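Local coordinates for monovalent Na+/H+ antiporter subunit D (Dietzia sp. DQ12-45-1b, PDB 7D3U), which forms one of the antiporter-like membrane subunits of the Mrp complex, a bacterial sodium/proton antiporter, and probably takes part in moving ions across the membrane, at residues T8-A12 with A118-G122; A101-R107 with I149-G153; Q307-I311 with Y329-H333. All coordinates share one frame; numbering follows the deposited sequence.

Contact 1 of 3, residues T8-A12 with A118-G122. With LMT (dodecyl-beta-D-maltoside), chain I.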
# COMPACT_ATOMS: atom_id res chain seq x y z
N THR A 8 18.24 -16.55 -11.02
CA THR A 8 18.58 -15.16 -10.78
C THR A 8 18.25 -14.25 -11.96
O THR A 8 18.26 -13.03 -11.80
CB THR A 8 20.07 -15.04 -10.45
OG1 THR A 8 20.82 -15.85 -11.36
CG2 THR A 8 20.33 -15.51 -9.04
N LEU A 9 17.96 -14.82 -13.13
CA LEU A 9 17.61 -14.00 -14.28
C LEU A 9 16.27 -13.30 -14.12
O LEU A 9 15.94 -12.43 -14.93
CB LEU A 9 17.60 -14.85 -15.55
CG LEU A 9 18.96 -15.33 -16.04
CD1 LEU A 9 18.87 -15.86 -17.45
CD2 LEU A 9 19.98 -14.21 -15.95
N PHE A 10 15.49 -13.64 -13.09
CA PHE A 10 14.32 -12.86 -12.76
C PHE A 10 14.69 -11.48 -12.23
O PHE A 10 13.88 -10.55 -12.31
CB PHE A 10 13.46 -13.59 -11.73
CG PHE A 10 12.60 -14.67 -12.31
CD1 PHE A 10 11.54 -14.35 -13.13
CD2 PHE A 10 12.86 -16.00 -12.03
CE1 PHE A 10 10.74 -15.34 -13.66
CE2 PHE A 10 12.07 -16.99 -12.56
CZ PHE A 10 11.01 -16.66 -13.38
N VAL A 11 15.90 -11.34 -11.69
CA VAL A 11 16.38 -10.06 -11.20
C VAL A 11 17.46 -9.45 -12.08
O VAL A 11 17.62 -8.22 -12.09
CB VAL A 11 16.89 -10.19 -9.75
CG1 VAL A 11 17.15 -8.82 -9.13
CG2 VAL A 11 15.90 -10.98 -8.91
N ALA A 12 18.19 -10.27 -12.85
CA ALA A 12 19.28 -9.75 -13.66
C ALA A 12 18.80 -9.18 -14.99
O ALA A 12 19.39 -8.22 -15.49
CB ALA A 12 20.32 -10.84 -13.91
N ALA A 118 12.05 -5.99 -10.95
CA ALA A 118 13.24 -6.65 -10.43
C ALA A 118 13.21 -6.70 -8.91
O ALA A 118 13.55 -7.73 -8.31
CB ALA A 118 14.50 -5.94 -10.91
N GLY A 119 12.81 -5.61 -8.26
CA GLY A 119 12.70 -5.61 -6.81
C GLY A 119 11.67 -6.60 -6.31
O GLY A 119 11.89 -7.28 -5.30
N VAL A 120 10.54 -6.71 -7.01
CA VAL A 120 9.51 -7.66 -6.61
C VAL A 120 10.02 -9.09 -6.76
O VAL A 120 9.83 -9.93 -5.87
CB VAL A 120 8.23 -7.43 -7.43
CG1 VAL A 120 7.30 -8.63 -7.32
CG2 VAL A 120 7.52 -6.18 -6.97
N ASN A 121 10.67 -9.38 -7.89
CA ASN A 121 11.20 -10.73 -8.10
C ASN A 121 12.26 -11.07 -7.07
O ASN A 121 12.33 -12.21 -6.60
CB ASN A 121 11.77 -10.85 -9.51
CG ASN A 121 10.72 -10.67 -10.59
OD1 ASN A 121 11.04 -10.57 -11.77
ND2 ASN A 121 9.46 -10.63 -10.18
N GLY A 122 13.08 -10.09 -6.69
CA GLY A 122 14.06 -10.34 -5.64
C GLY A 122 13.41 -10.61 -4.30
O GLY A 122 13.77 -11.57 -3.61
C1B LMT I . 11.15 -31.08 -14.61
C2B LMT I . 12.33 -32.03 -14.91
C3B LMT I . 12.59 -32.96 -13.71
C4B LMT I . 11.29 -33.63 -13.20
C5B LMT I . 10.16 -32.57 -13.09
C6B LMT I . 10.36 -31.69 -11.86
O1B LMT I . 10.90 -30.31 -15.74
O2B LMT I . 12.00 -32.75 -16.02
O3B LMT I . 13.30 -32.33 -12.71
O4' LMT I . 10.89 -34.63 -14.06
O5B LMT I . 10.02 -31.80 -14.26
O6B LMT I . 9.31 -31.84 -11.00
C1' LMT I . 11.00 -26.27 -16.79
C2' LMT I . 12.32 -26.87 -16.24
C3' LMT I . 12.30 -28.42 -16.12
C4' LMT I . 10.96 -28.92 -15.57
C5' LMT I . 9.93 -28.27 -16.52
C6' LMT I . 8.55 -28.87 -16.47
O1' LMT I . 10.90 -24.97 -16.41
O2' LMT I . 13.33 -26.55 -17.11
O3' LMT I . 13.31 -28.85 -15.32
O5' LMT I . 9.87 -26.91 -16.23
O6' LMT I . 8.45 -29.51 -15.26
C1 LMT I . 11.50 -24.04 -17.27
C2 LMT I . 12.29 -23.14 -16.36
C3 LMT I . 12.68 -21.82 -16.91
C4 LMT I . 13.46 -21.11 -15.84
C5 LMT I . 13.17 -19.65 -15.88
C6 LMT I . 14.31 -18.84 -15.35
C7 LMT I . 14.72 -17.83 -16.37
C8 LMT I . 14.01 -16.55 -16.10
C9 LMT I . 14.17 -15.52 -17.16
C10 LMT I . 13.64 -14.23 -16.62
C11 LMT I . 13.35 -13.25 -17.71
C12 LMT I . 12.89 -11.95 -17.16
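The Phe10 ring stands almost at right angles to the side-chain amide of Asn121, with 85° between the planes. One face of the ring is taken by the detergent: C8 of the dodecyl maltoside sits over the ring centre, 4.0 Å above its plane. The alkyl chain runs on past the backbone, where its C10 is 3.4 Å from Leu9 O. This is helix-to-helix packing in a transmembrane bundle. The start of helix 9-23 meets the C-terminal half of helix 109-125.

The CB of Phe10 points toward Asn121, but the ring does not follow. CG lies beside the backbone N and anti to the carbonyl carbon (chi1 -80°), which swings the ring off toward the detergent. Leu84 of helix 80-101 touches both Phe10 and Asn121. Asn121 CB lies 3.9 Å from Phe10 CB and 3.5 Å from Phe10 O. Leu9 also packs on Phe869 of subunit A, a neighbouring chain, so this turn of helix lies at a subunit border.

Val11 does the apolar work. Its two methyl branches meet successive turns of the other helix, at Ala118 and at Gly122. CG1 faces Ala118, 4.3 Å from its CB. CG2 reaches the bare backbone where the glycine has no side chain, 3.7 Å from Gly122 N.

Contact 2 of 3, residues A101-R107 with I149-G153; sequences AGEAYKR and ITRSG
The carbonyl oxygen of Thr150 accepts the backbone N-H of Gly153 at 3.1 Å and also has Lys106 CE beside it at 3.3 Å. The hydrogen bond closes a type I beta turn, Thr150 to Gly153. The lysine chain lies against this turn. The contact joins two loops: 101-107 runs off the end of helix 80-101, and the loop holding 149-153 comes after helix 129-146.

Lys106 is bent twice, at chi2 (-69°) and chi4 (-92°), and the second bend turns the ammonium back toward its own loop. There NZ makes a weak bond of 3.4 Å to Gly102 O. Its strong partner is Asp458, in a salt bridge. An alanine in place of Lys106 would probably leave Asp458 without this positive partner and open a gap along the turn.

Ile149 slides past the stems of Lys106 and Glu103 in the opposite direction. Its CG2 lies 3.9 Å from Glu103 CG, and its CD1 is 3.5 Å from Arg107 O. Gly102, the first residue past helix 80-101, has a positive phi. A CB there would probably press on the carbonyl oxygen of Ala101 and on Arg151 CG.

The Glu103 carboxylate bonds to Ser238 through OE2. That oxygen is 3.4 Å from Arg151 N, but the angle is too poor for a hydrogen bond. It stays 4.9 Å from Arg151 NH2, so the opposite charges may attract without forming a salt bridge. The two loops thus meet through aliphatic stems and backbone, while the lysine and glutamate ends are tied to residues beyond them.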
# COMPACT_ATOMS: atom_id res chain seq x y z
N ALA A 101 -3.08 5.03 -21.63
CA ALA A 101 -3.60 6.13 -20.82
C ALA A 101 -2.89 7.43 -21.14
O ALA A 101 -3.53 8.47 -21.31
CB ALA A 101 -3.45 5.80 -19.33
N GLY A 102 -1.56 7.40 -21.25
CA GLY A 102 -0.80 8.62 -21.43
C GLY A 102 0.53 8.58 -20.71
O GLY A 102 1.43 9.35 -21.03
N GLU A 103 0.66 7.68 -19.74
CA GLU A 103 1.95 7.40 -19.14
C GLU A 103 2.74 6.51 -20.09
O GLU A 103 2.35 6.30 -21.24
CB GLU A 103 1.78 6.77 -17.76
CG GLU A 103 1.12 7.68 -16.74
CD GLU A 103 -0.36 7.39 -16.57
OE1 GLU A 103 -0.81 6.32 -17.03
OE2 GLU A 103 -1.07 8.22 -15.97
N ALA A 104 3.90 6.02 -19.64
CA ALA A 104 4.81 5.17 -20.40
C ALA A 104 5.43 5.91 -21.57
O ALA A 104 6.29 5.34 -22.25
CB ALA A 104 4.14 3.89 -20.90
N TYR A 105 5.02 7.15 -21.83
CA TYR A 105 5.73 8.03 -22.73
C TYR A 105 6.51 9.10 -21.99
O TYR A 105 7.42 9.70 -22.58
CB TYR A 105 4.74 8.71 -23.70
CG TYR A 105 4.03 7.75 -24.62
CD1 TYR A 105 4.67 7.21 -25.73
CD2 TYR A 105 2.71 7.38 -24.38
CE1 TYR A 105 4.02 6.34 -26.57
CE2 TYR A 105 2.06 6.50 -25.22
CZ TYR A 105 2.71 5.98 -26.31
OH TYR A 105 2.06 5.11 -27.15
N LYS A 106 6.19 9.35 -20.73
CA LYS A 106 7.00 10.21 -19.89
C LYS A 106 8.38 9.59 -19.70
O LYS A 106 8.60 8.40 -19.94
CB LYS A 106 6.33 10.43 -18.54
CG LYS A 106 4.88 10.89 -18.64
CD LYS A 106 4.79 12.30 -19.19
CE LYS A 106 3.36 12.65 -19.57
NZ LYS A 106 3.07 12.33 -20.99
N ARG A 107 9.32 10.42 -19.27
CA ARG A 107 10.68 9.95 -19.09
C ARG A 107 10.76 8.92 -17.97
O ARG A 107 10.09 9.04 -16.94
CB ARG A 107 11.61 11.13 -18.78
CG ARG A 107 12.04 11.90 -20.01
CD ARG A 107 13.08 11.14 -20.80
NE ARG A 107 14.42 11.37 -20.27
CZ ARG A 107 15.30 12.22 -20.81
NH1 ARG A 107 14.97 12.92 -21.88
NH2 ARG A 107 16.50 12.36 -20.26
N ILE A 149 5.07 10.35 -12.02
CA ILE A 149 4.68 10.20 -13.42
C ILE A 149 3.17 10.33 -13.52
O ILE A 149 2.42 9.53 -12.95
CB ILE A 149 5.15 8.85 -13.97
CG1 ILE A 149 6.68 8.78 -13.97
CG2 ILE A 149 4.62 8.65 -15.38
CD1 ILE A 149 7.33 9.79 -14.87
N THR A 150 2.71 11.34 -14.25
CA THR A 150 1.29 11.58 -14.44
C THR A 150 0.98 11.66 -15.92
O THR A 150 1.87 11.81 -16.76
CB THR A 150 0.85 12.87 -13.74
OG1 THR A 150 1.09 12.76 -12.33
CG2 THR A 150 -0.63 13.11 -13.95
N ARG A 151 -0.31 11.53 -16.24
CA ARG A 151 -0.74 11.59 -17.64
C ARG A 151 -0.38 12.92 -18.28
O ARG A 151 -0.09 12.98 -19.48
CB ARG A 151 -2.25 11.34 -17.72
CG ARG A 151 -2.88 11.67 -19.06
CD ARG A 151 -4.37 11.37 -19.06
NE ARG A 151 -5.12 12.30 -18.22
CZ ARG A 151 -5.50 12.04 -16.97
NH1 ARG A 151 -6.19 12.94 -16.28
NH2 ARG A 151 -5.20 10.87 -16.41
N SER A 152 -0.38 14.00 -17.50
CA SER A 152 -0.07 15.33 -18.02
C SER A 152 1.37 15.74 -17.81
O SER A 152 1.75 16.84 -18.23
CB SER A 152 -0.98 16.37 -17.37
OG SER A 152 -0.82 16.37 -15.96
N GLY A 153 2.19 14.90 -17.19
CA GLY A 153 3.58 15.22 -16.97
C GLY A 153 3.85 16.18 -15.83
O GLY A 153 5.00 16.59 -15.65

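Contact 3 of 3, residues Q307-I311 with Y329-H333; sequences QIGYI and YLLHH
Gln307, Tyr310 and Ile311 face Tyr329, Leu330 and His333 across two neighbouring helices, and both faces and edges of the rings are used. Gln307 touches two rings. Its CB stands over the centre of one face of the His333 imidazole, 3.3 Å from the centroid, as a CH-pi contact. The chain then bends at chi2 (-60°) and carries the amide away from the imidazole to the edge of the Tyr329 ring. There NE2 donates to Tyr329 OH at 2.9 Å. The bond is somewhat bent, 144° at the hydrogen, and the hydroxyl lies a little out of the amide plane.

Tyr310 and Tyr329 have nearly parallel rings, slid so far apart that they barely overlap. Their centroids are 5.2 Å apart. Each instead offers a different atom to the other's face. Tyr329 OH lies over the Tyr310 ring toward its rim, and Tyr310 CB lies over Tyr329, 4.2 Å from its centroid. The hydroxyl of Tyr329 is therefore both bonded by Gln307 and covered by the second tyrosine. Tyr310 OH bonds to Ala411 O.

Ile311 crosses Leu330 and His333 at about right angles. Its CD1 comes to the imidazole edge, 3.4 Å from CD2 of His333, and its CG2 meets Leu330 CB at 3.6 Å.

Polar groups buried among transmembrane helices are consistent with the ion-translocating role of this family. The segments run antiparallel at 154°, with axes 9.8 Å apart, on consecutive helices 296-316 and 320-350. Helix 249-263 brings Lys251 against His333 and Ile254 against Ile311. Helix 387-401 packs on both tyrosines, and helix 80-101 reaches Leu330 through Met83.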
# COMPACT_ATOMS: atom_id res chain seq x y z
N GLN A 307 -9.59 -6.35 2.02
CA GLN A 307 -9.19 -7.62 1.41
C GLN A 307 -7.82 -8.07 1.90
O GLN A 307 -7.54 -9.27 1.91
CB GLN A 307 -9.21 -7.50 -0.11
CG GLN A 307 -10.55 -7.10 -0.69
CD GLN A 307 -11.65 -8.09 -0.36
OE1 GLN A 307 -12.60 -7.77 0.35
NE2 GLN A 307 -11.52 -9.31 -0.88
N ILE A 308 -6.95 -7.14 2.28
CA ILE A 308 -5.69 -7.52 2.92
C ILE A 308 -5.97 -8.18 4.26
O ILE A 308 -5.34 -9.18 4.62
CB ILE A 308 -4.78 -6.29 3.07
CG1 ILE A 308 -4.09 -5.98 1.75
CG2 ILE A 308 -3.75 -6.53 4.16
CD1 ILE A 308 -3.35 -7.15 1.16
N GLY A 309 -6.92 -7.64 5.01
CA GLY A 309 -7.36 -8.32 6.22
C GLY A 309 -7.94 -9.69 5.92
O GLY A 309 -7.79 -10.62 6.71
N TYR A 310 -8.62 -9.82 4.78
CA TYR A 310 -9.15 -11.12 4.37
C TYR A 310 -8.03 -12.12 4.12
O TYR A 310 -8.08 -13.26 4.60
CB TYR A 310 -9.99 -10.96 3.10
CG TYR A 310 -11.48 -10.93 3.31
CD1 TYR A 310 -12.21 -12.10 3.35
CD2 TYR A 310 -12.15 -9.73 3.44
CE1 TYR A 310 -13.58 -12.08 3.53
CE2 TYR A 310 -13.51 -9.70 3.63
CZ TYR A 310 -14.22 -10.87 3.67
OH TYR A 310 -15.58 -10.84 3.86
N ILE A 311 -7.01 -11.71 3.36
CA ILE A 311 -5.94 -12.63 2.98
C ILE A 311 -5.16 -13.07 4.21
O ILE A 311 -4.96 -14.27 4.44
CB ILE A 311 -5.02 -11.98 1.94
CG1 ILE A 311 -5.81 -11.60 0.69
CG2 ILE A 311 -3.89 -12.91 1.58
CD1 ILE A 311 -5.07 -10.67 -0.22
N TYR A 329 -6.86 -16.69 -2.00
CA TYR A 329 -7.43 -15.36 -1.86
C TYR A 329 -6.44 -14.29 -2.26
O TYR A 329 -6.81 -13.30 -2.88
CB TYR A 329 -7.90 -15.15 -0.42
CG TYR A 329 -9.13 -14.29 -0.31
CD1 TYR A 329 -9.15 -13.00 -0.83
CD2 TYR A 329 -10.28 -14.75 0.31
CE1 TYR A 329 -10.27 -12.21 -0.74
CE2 TYR A 329 -11.40 -13.97 0.41
CZ TYR A 329 -11.39 -12.70 -0.11
OH TYR A 329 -12.52 -11.91 -0.02
N LEU A 330 -5.16 -14.47 -1.91
CA LEU A 330 -4.14 -13.52 -2.33
C LEU A 330 -4.06 -13.44 -3.85
O LEU A 330 -4.14 -12.35 -4.44
CB LEU A 330 -2.79 -13.93 -1.74
CG LEU A 330 -1.56 -13.08 -2.01
CD1 LEU A 330 -1.75 -11.70 -1.43
CD2 LEU A 330 -0.34 -13.75 -1.41
N LEU A 331 -3.91 -14.59 -4.50
CA LEU A 331 -3.75 -14.61 -5.95
C LEU A 331 -4.99 -14.12 -6.67
O LEU A 331 -4.88 -13.51 -7.74
CB LEU A 331 -3.39 -16.02 -6.42
CG LEU A 331 -2.15 -16.61 -5.75
CD1 LEU A 331 -1.95 -18.04 -6.18
CD2 LEU A 331 -0.93 -15.77 -6.08
N HIS A 332 -6.18 -14.37 -6.11
CA HIS A 332 -7.39 -13.85 -6.73
C HIS A 332 -7.55 -12.36 -6.49
O HIS A 332 -7.92 -11.62 -7.41
CB HIS A 332 -8.61 -14.60 -6.19
CG HIS A 332 -9.74 -13.70 -5.82
ND1 HIS A 332 -10.64 -13.22 -6.74
CD2 HIS A 332 -10.12 -13.19 -4.62
CE1 HIS A 332 -11.53 -12.45 -6.14
NE2 HIS A 332 -11.24 -12.42 -4.85
N HIS A 333 -7.29 -11.90 -5.27
CA HIS A 333 -7.59 -10.52 -4.92
C HIS A 333 -6.63 -9.55 -5.58
O HIS A 333 -7.04 -8.45 -5.94
CB HIS A 333 -7.55 -10.31 -3.41
CG HIS A 333 -7.32 -8.89 -3.02
ND1 HIS A 333 -8.13 -7.86 -3.45
CD2 HIS A 333 -6.36 -8.32 -2.26
CE1 HIS A 333 -7.68 -6.72 -2.97
NE2 HIS A 333 -6.61 -6.97 -2.23

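How the contacts relate
All three contacts are buried, but they differ in depth. Contact 3 lies about 10 Å from the chain centre, measured centre to centre, contact 1 about 16 Å and contact 2 about 20 Å. Contacts 1 and 3 join transmembrane helices; contact 2 joins loops. Contacts 1 and 2 interlock along the chain: 101-107 lies just before helix 109-125, which carries 118-122. Helix 80-101 touches side chains of contacts 1 and 3, and its end forms part of contact 2. Contacts 1 and 2 both border subunit A and detergent; no other protein chain touches contact 3. Chemistry differs too: mainly apolar groups and small residues, then backbone and charged chains, then rings and a buried hydrogen bond.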